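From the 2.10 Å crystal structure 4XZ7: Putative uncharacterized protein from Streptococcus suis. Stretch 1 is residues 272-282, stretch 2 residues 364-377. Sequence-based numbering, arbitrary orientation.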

ATOM      1  N   ALA B 272     -20.000  19.820   2.020  1.00 29.57           N
ATOM      2  CA  ALA B 272     -19.661  21.004   1.240  1.00 27.30           C
ATOM      3  C   ALA B 272     -20.101  20.795  -0.195  1.00 35.02           C
ATOM      4  O   ALA B 272     -20.716  21.695  -0.800  1.00 30.23           O
ATOM      5  N   ARG B 273     -19.808  19.604  -0.729  1.00 27.07           N
ATOM      6  CA  ARG B 273     -20.226  19.283  -2.096  1.00 34.64           C
ATOM      7  C   ARG B 273     -21.743  19.400  -2.221  1.00 34.81           C
ATOM      8  O   ARG B 273     -22.242  20.091  -3.111  1.00 34.41           O
ATOM      9  N   ALA B 274     -22.467  18.744  -1.317  1.00 28.23           N
ATOM     10  CA  ALA B 274     -23.935  18.803  -1.301  1.00 29.14           C
ATOM     11  C   ALA B 274     -24.512  20.228  -1.206  1.00 36.30           C
ATOM     12  O   ALA B 274     -25.501  20.547  -1.858  1.00 35.28           O
ATOM     13  N   PHE B 275     -23.903  21.074  -0.382  1.00 30.16           N
ATOM     14  CA  PHE B 275     -24.387  22.433  -0.189  1.00 36.01           C
ATOM     15  C   PHE B 275     -24.171  23.292  -1.430  1.00 42.30           C
ATOM     16  O   PHE B 275     -24.981  24.168  -1.736  1.00 41.55           O
ATOM     17  N   ASN B 276     -23.063  23.055  -2.127  1.00 38.80           N
ATOM     18  CA  ASN B 276     -22.804  23.784  -3.359  1.00 32.79           C
ATOM     19  C   ASN B 276     -23.845  23.379  -4.395  1.00 40.43           C
ATOM     20  O   ASN B 276     -24.362  24.232  -5.115  1.00 47.27           O
ATOM     21  N   MET B 277     -24.171  22.090  -4.458  1.00 32.34           N
ATOM     22  CA  MET B 277     -25.248  21.639  -5.327  1.00 35.97           C
ATOM     23  C   MET B 277     -26.563  22.358  -5.002  1.00 48.96           C
ATOM     24  O   MET B 277     -27.322  22.719  -5.901  1.00 52.02           O
ATOM     25  N   LEU B 278     -26.816  22.575  -3.714  1.00 45.42           N
ATOM     26  CA  LEU B 278     -28.068  23.165  -3.253  1.00 40.17           C
ATOM     27  C   LEU B 278     -28.083  24.686  -3.354  1.00 40.10           C
ATOM     28  O   LEU B 278     -29.012  25.335  -2.886  1.00 50.71           O
ATOM     29  N   GLY B 279     -27.050  25.262  -3.952  1.00 41.03           N
ATOM     30  CA  GLY B 279     -26.974  26.705  -4.082  1.00 43.75           C
ATOM     31  C   GLY B 279     -26.478  27.379  -2.817  1.00 47.71           C
ATOM     32  O   GLY B 279     -26.680  28.572  -2.628  1.00 47.14           O
ATOM     33  N   LEU B 280     -25.822  26.621  -1.945  1.00 35.50           N
ATOM     34  CA  LEU B 280     -25.332  27.183  -0.700  1.00 35.15           C
ATOM     35  C   LEU B 280     -23.799  27.172  -0.683  1.00 38.84           C
ATOM     36  O   LEU B 280     -23.191  26.165  -0.298  1.00 32.97           O
ATOM     37  N   PRO B 281     -23.169  28.282  -1.123  1.00 40.59           N
ATOM     38  CA  PRO B 281     -21.701  28.378  -1.206  1.00 39.01           C
ATOM     39  C   PRO B 281     -21.002  27.775   0.004  1.00 43.09           C
ATOM     40  O   PRO B 281     -21.253  28.214   1.133  1.00 38.40           O
ATOM     41  N   ALA B 282     -20.156  26.771  -0.231  1.00 43.45           N
ATOM     42  CA  ALA B 282     -19.540  26.030   0.861  1.00 38.78           C
ATOM     43  C   ALA B 282     -18.099  25.609   0.566  1.00 44.09           C
ATOM     44  O   ALA B 282     -17.710  25.413  -0.585  1.00 29.74           O
ATOM     45  N   TRP B 364     -15.411  36.147  -2.114  1.00 45.53           N
ATOM     46  CA  TRP B 364     -15.378  35.753  -3.514  1.00 45.16           C
ATOM     47  C   TRP B 364     -16.434  34.701  -3.859  1.00 48.33           C
ATOM     48  O   TRP B 364     -17.158  34.834  -4.846  1.00 38.44           O
ATOM     49  N   ALA B 365     -16.510  33.655  -3.040  1.00 50.75           N
ATOM     50  CA  ALA B 365     -17.368  32.508  -3.327  1.00 42.31           C
ATOM     51  C   ALA B 365     -18.849  32.875  -3.286  1.00 36.83           C
ATOM     52  O   ALA B 365     -19.622  32.464  -4.147  1.00 37.47           O
ATOM     53  N   MET B 366     -19.241  33.658  -2.288  1.00 41.94           N
ATOM     54  CA  MET B 366     -20.638  34.044  -2.135  1.00 42.14           C
ATOM     55  C   MET B 366     -21.138  34.816  -3.349  1.00 49.76           C
ATOM     56  O   MET B 366     -22.342  34.896  -3.583  1.00 44.86           O
ATOM     57  N   LYS B 367     -20.209  35.365  -4.129  1.00 45.77           N
ATOM     58  CA  LYS B 367     -20.575  36.166  -5.286  1.00 46.62           C
ATOM     59  C   LYS B 367     -20.466  35.406  -6.606  1.00 48.00           C
ATOM     60  O   LYS B 367     -20.821  35.942  -7.653  1.00 42.41           O
ATOM     61  N   GLN B 368     -19.978  34.169  -6.567  1.00 41.52           N
ATOM     62  CA  GLN B 368     -19.900  33.366  -7.786  1.00 44.05           C
ATOM     63  C   GLN B 368     -21.252  32.747  -8.089  1.00 42.77           C
ATOM     64  O   GLN B 368     -22.087  32.624  -7.187  1.00 44.03           O
ATOM     65  N   LYS B 369     -21.477  32.367  -9.347  1.00 40.56           N
ATOM     66  CA  LYS B 369     -22.587  31.477  -9.670  1.00 43.80           C
ATOM     67  C   LYS B 369     -22.320  30.180  -8.937  1.00 46.59           C
ATOM     68  O   LYS B 369     -21.222  29.641  -9.048  1.00 45.79           O
ATOM     69  N   THR B 370     -23.300  29.672  -8.196  1.00 48.44           N
ATOM     70  CA  THR B 370     -23.061  28.489  -7.370  1.00 46.70           C
ATOM     71  C   THR B 370     -22.668  27.248  -8.192  1.00 46.18           C
ATOM     72  O   THR B 370     -21.880  26.421  -7.724  1.00 45.04           O
ATOM     73  N   ALA B 371     -23.184  27.123  -9.413  1.00 43.21           N
ATOM     74  CA  ALA B 371     -22.852  25.956 -10.225  1.00 44.72           C
ATOM     75  C   ALA B 371     -21.374  25.974 -10.628  1.00 47.29           C
ATOM     76  O   ALA B 371     -20.735  24.924 -10.725  1.00 39.19           O
ATOM     77  N   ASP B 372     -20.844  27.175 -10.854  1.00 51.09           N
ATOM     78  CA  ASP B 372     -19.409  27.353 -11.087  1.00 48.23           C
ATOM     79  C   ASP B 372     -18.590  26.825  -9.918  1.00 44.77           C
ATOM     80  O   ASP B 372     -17.515  26.263 -10.116  1.00 41.24           O
ATOM     81  N   LEU B 373     -19.102  27.003  -8.698  1.00 46.00           N
ATOM     82  CA  LEU B 373     -18.390  26.555  -7.504  1.00 33.54           C
ATOM     83  C   LEU B 373     -18.175  25.033  -7.504  1.00 41.35           C
ATOM     84  O   LEU B 373     -17.313  24.515  -6.790  1.00 41.61           O
ATOM     85  N   LEU B 374     -18.961  24.324  -8.304  1.00 36.87           N
ATOM     86  CA  LEU B 374     -18.838  22.874  -8.434  1.00 38.96           C
ATOM     87  C   LEU B 374     -17.652  22.438  -9.307  1.00 40.75           C
ATOM     88  O   LEU B 374     -17.232  21.275  -9.246  1.00 35.48           O
ATOM     89  N   LEU B 375     -17.157  23.362 -10.136  1.00 39.54           N
ATOM     90  CA  LEU B 375     -16.008  23.145 -11.030  1.00 33.96           C
ATOM     91  C   LEU B 375     -16.268  22.181 -12.177  1.00 37.97           C
ATOM     92  O   LEU B 375     -15.800  22.393 -13.297  1.00 37.28           O
ATOM     93  N   PHE B 376     -16.988  21.108 -11.899  1.00 36.71           N
ATOM     94  CA  PHE B 376     -17.186  20.060 -12.885  1.00 38.73           C
ATOM     95  C   PHE B 376     -18.505  19.382 -12.598  1.00 36.36           C
ATOM     96  O   PHE B 376     -18.997  19.455 -11.480  1.00 35.74           O
ATOM     97  N   ASN B 377     -19.073  18.730 -13.604  1.00 39.65           N
ATOM     98  CA  ASN B 377     -20.382  18.111 -13.480  1.00 37.06           C
ATOM     99  C   ASN B 377     -21.424  19.143 -13.042  1.00 45.43           C
ATOM    100  O   ASN B 377     -22.352  18.826 -12.290  1.00 43.47           O
TER

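Packing of residues 272-282, the end of a helix and the loop after it, against residues 364-377, which bury 508 Å² between them. The CA-to-CB bond of Arg273 points sideways to the second stretch, but its chi angles (t, p, t, chi4 163°) bring the guanidinium to the carbonyls there. Arg273 NH1 donates to Leu374 O (2.8 Å, nearly linear at 175°) and Arg273 NH2 to Phe376 O (3.2 Å, 148°); NE and NH2 also have partners elsewhere in the structure. Leu374 (m, t) covers one face of the guanidinium, its CD2 lying 3.4 Å from Arg273 NH1, while Phe376 O and Asn377 CB sit at the edge. The same Leu374 CD2 reaches Asn276 CB (3.8 Å) and Met277 CG (4.0 Å), so one methyl fits among three helix side chains. Met277 (m, t, p) points its CA-to-CB bond away and contributes through CG.

Asn276 (m, chi2 -36°) is held by its own stretch: Asn276 OD1 accepts from Ala282 N (2.9 Å) and Asn276 ND2 donates to Ala282 O (3.2 Å). This pair of bonds fixes the amide and ties the helix to the backbone of Ala282; Asn276 OD1 also lies 3.7 Å from Leu373 CD1. Leu373 (m, t) points toward the first stretch and sets that CD1 3.8 Å from Pro281 CB. Pro281, C-gamma exo, points toward the second stretch; its CG lies 4.2 Å from both Ala365 O and Met366 CA, and its CD 4.3 Å from Thr370 CG2. Thr370 (p) also points inward, with OG1 3.7 Å from Gly279 CA. Gly279 has phi/psi 81/19, where a CB would jam against the preceding carbonyl O. Met366 (p, t, t) starts sideways and its end leads away, leaving mainly its backbone beside the proline.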

ATOM      1  CB  ALA B 272     -18.176  21.308   1.310  1.00 30.14           C
ATOM      2  CB  ARG B 273     -19.769  17.881  -2.507  1.00 35.64           C
ATOM      3  CG  ARG B 273     -20.023  17.554  -3.966  1.00 40.15           C
ATOM      4  CD  ARG B 273     -19.048  18.276  -4.892  1.00 38.56           C
ATOM      5  NE  ARG B 273     -19.248  17.894  -6.288  1.00 27.80           N
ATOM      6  CZ  ARG B 273     -18.787  18.591  -7.318  1.00 28.38           C
ATOM      7  NH1 ARG B 273     -18.090  19.700  -7.110  1.00 32.23           N
ATOM      8  NH2 ARG B 273     -19.025  18.189  -8.556  1.00 28.82           N
ATOM      9  CB  ALA B 274     -24.459  17.971  -0.161  1.00 32.49           C
ATOM     10  CB  PHE B 275     -23.701  23.080   1.013  1.00 30.87           C
ATOM     11  CG  PHE B 275     -24.091  22.468   2.334  1.00 40.20           C
ATOM     12  CD1 PHE B 275     -25.325  21.852   2.488  1.00 43.81           C
ATOM     13  CD2 PHE B 275     -23.228  22.508   3.416  1.00 29.67           C
ATOM     14  CE1 PHE B 275     -25.694  21.290   3.708  1.00 40.75           C
ATOM     15  CE2 PHE B 275     -23.589  21.943   4.643  1.00 33.07           C
ATOM     16  CZ  PHE B 275     -24.822  21.333   4.783  1.00 33.26           C
ATOM     17  CB  ASN B 276     -21.382  23.543  -3.870  1.00 31.39           C
ATOM     18  CG  ASN B 276     -20.349  24.373  -3.128  1.00 35.69           C
ATOM     19  OD1 ASN B 276     -20.613  25.509  -2.750  1.00 31.89           O
ATOM     20  ND2 ASN B 276     -19.169  23.796  -2.895  1.00 30.07           N
ATOM     21  CB  MET B 277     -25.438  20.129  -5.210  1.00 32.28           C
ATOM     22  CG  MET B 277     -24.340  19.306  -5.881  1.00 31.34           C
ATOM     23  SD  MET B 277     -24.521  17.535  -5.618  1.00 39.94           S
ATOM     24  CE  MET B 277     -26.142  17.232  -6.315  1.00 69.76           C
ATOM     25  CB  LEU B 278     -28.338  22.748  -1.804  1.00 43.72           C
ATOM     26  CG  LEU B 278     -28.689  21.282  -1.546  1.00 40.11           C
ATOM     27  CD1 LEU B 278     -28.568  20.935  -0.059  1.00 39.29           C
ATOM     28  CD2 LEU B 278     -30.088  20.979  -2.065  1.00 35.12           C
ATOM     29  CB  LEU B 280     -25.888  26.394   0.487  1.00 40.16           C
ATOM     30  CG  LEU B 280     -27.267  26.697   1.087  1.00 48.45           C
ATOM     31  CD1 LEU B 280     -28.041  27.715   0.274  1.00 39.53           C
ATOM     32  CD2 LEU B 280     -28.059  25.394   1.256  1.00 49.53           C
ATOM     33  CB  PRO B 281     -21.459  29.883  -1.280  1.00 38.41           C
ATOM     34  CG  PRO B 281     -22.669  30.383  -2.066  1.00 36.33           C
ATOM     35  CD  PRO B 281     -23.826  29.524  -1.574  1.00 39.65           C
ATOM     36  CB  ALA B 282     -20.385  24.800   1.198  1.00 30.07           C
ATOM     37  CB  TRP B 364     -13.983  35.224  -3.860  1.00 45.03           C
ATOM     38  CG  TRP B 364     -13.848  34.770  -5.266  1.00 41.70           C
ATOM     39  CD1 TRP B 364     -13.591  35.553  -6.356  1.00 40.13           C
ATOM     40  CD2 TRP B 364     -13.960  33.428  -5.749  1.00 41.85           C
ATOM     41  NE1 TRP B 364     -13.529  34.776  -7.487  1.00 41.53           N
ATOM     42  CE2 TRP B 364     -13.752  33.469  -7.145  1.00 38.91           C
ATOM     43  CE3 TRP B 364     -14.194  32.188  -5.134  1.00 40.98           C
ATOM     44  CZ2 TRP B 364     -13.790  32.323  -7.942  1.00 37.43           C
ATOM     45  CZ3 TRP B 364     -14.236  31.054  -5.927  1.00 35.02           C
ATOM     46  CH2 TRP B 364     -14.034  31.133  -7.320  1.00 39.60           C
ATOM     47  CB  ALA B 365     -17.073  31.367  -2.347  1.00 35.42           C
ATOM     48  CB  MET B 366     -20.833  34.881  -0.871  1.00 44.41           C
ATOM     49  CG  MET B 366     -20.368  36.316  -0.984  1.00 39.61           C
ATOM     50  SD  MET B 366     -20.289  37.109   0.632  1.00 51.00           S
ATOM     51  CE  MET B 366     -19.939  38.801   0.151  1.00 41.67           C
ATOM     52  CB  LYS B 367     -19.717  37.436  -5.344  1.00 49.53           C
ATOM     53  CG  LYS B 367     -20.139  38.492  -4.328  1.00 53.81           C
ATOM     54  CD  LYS B 367     -19.414  39.811  -4.528  1.00 58.80           C
ATOM     55  CE  LYS B 367     -18.005  39.767  -3.969  1.00 61.62           C
ATOM     56  NZ  LYS B 367     -17.381  41.117  -4.028  1.00 66.26           N
ATOM     57  CB  GLN B 368     -18.843  32.257  -7.654  1.00 38.27           C
ATOM     58  CG  GLN B 368     -17.459  32.756  -7.268  1.00 42.42           C
ATOM     59  CD  GLN B 368     -16.924  33.795  -8.241  1.00 49.41           C
ATOM     60  OE1 GLN B 368     -16.857  33.560  -9.450  1.00 48.62           O
ATOM     61  NE2 GLN B 368     -16.556  34.959  -7.715  1.00 47.61           N
ATOM     62  CB  LYS B 369     -22.701  31.223 -11.172  1.00 45.38           C
ATOM     63  CG  LYS B 369     -22.851  32.483 -12.027  1.00 54.84           C
ATOM     64  CD  LYS B 369     -23.145  32.132 -13.487  1.00 57.77           C
ATOM     65  CE  LYS B 369     -22.649  33.217 -14.436  1.00 61.04           C
ATOM     66  NZ  LYS B 369     -21.172  33.390 -14.340  1.00 61.76           N
ATOM     67  CB  THR B 370     -24.293  28.147  -6.493  1.00 46.82           C
ATOM     68  OG1 THR B 370     -25.353  27.626  -7.304  1.00 50.55           O
ATOM     69  CG2 THR B 370     -24.773  29.378  -5.749  1.00 46.94           C
ATOM     70  CB  ALA B 371     -23.723  25.887 -11.432  1.00 41.95           C
ATOM     71  CB  ASP B 372     -19.067  28.827 -11.317  1.00 48.13           C
ATOM     72  CG  ASP B 372     -19.489  29.315 -12.678  1.00 47.30           C
ATOM     73  OD1 ASP B 372     -19.647  28.457 -13.577  1.00 44.37           O
ATOM     74  OD2 ASP B 372     -19.659  30.548 -12.840  1.00 43.91           O
ATOM     75  CB  LEU B 373     -19.142  26.983  -6.242  1.00 33.62           C
ATOM     76  CG  LEU B 373     -19.305  28.484  -5.965  1.00 34.69           C
ATOM     77  CD1 LEU B 373     -19.901  28.704  -4.577  1.00 36.27           C
ATOM     78  CD2 LEU B 373     -17.993  29.239  -6.112  1.00 34.74           C
ATOM     79  CB  LEU B 374     -20.121  22.293  -9.020  1.00 32.15           C
ATOM     80  CG  LEU B 374     -21.348  22.274  -8.125  1.00 35.07           C
ATOM     81  CD1 LEU B 374     -22.566  21.828  -8.934  1.00 33.17           C
ATOM     82  CD2 LEU B 374     -21.096  21.321  -6.947  1.00 31.07           C
ATOM     83  CB  LEU B 375     -14.790  22.633 -10.248  1.00 37.36           C
ATOM     84  CG  LEU B 375     -14.063  23.623  -9.337  1.00 47.93           C
ATOM     85  CD1 LEU B 375     -12.672  23.085  -8.987  1.00 43.64           C
ATOM     86  CD2 LEU B 375     -13.982  25.013  -9.973  1.00 39.28           C
ATOM     87  CB  PHE B 376     -16.020  19.066 -12.832  1.00 33.21           C
ATOM     88  CG  PHE B 376     -16.176  17.866 -13.730  1.00 35.38           C
ATOM     89  CD1 PHE B 376     -15.848  17.934 -15.072  1.00 37.82           C
ATOM     90  CD2 PHE B 376     -16.605  16.654 -13.214  1.00 33.13           C
ATOM     91  CE1 PHE B 376     -15.977  16.817 -15.893  1.00 30.68           C
ATOM     92  CE2 PHE B 376     -16.731  15.543 -14.023  1.00 31.12           C
ATOM     93  CZ  PHE B 376     -16.420  15.624 -15.365  1.00 30.56           C
ATOM     94  CB  ASN B 377     -20.329  16.939 -12.497  1.00 30.79           C
ATOM     95  CG  ASN B 377     -21.460  15.964 -12.706  1.00 40.09           C
ATOM     96  OD1 ASN B 377     -22.092  15.965 -13.759  1.00 43.78           O
ATOM     97  ND2 ASN B 377     -21.734  15.137 -11.702  1.00 30.15           N
TER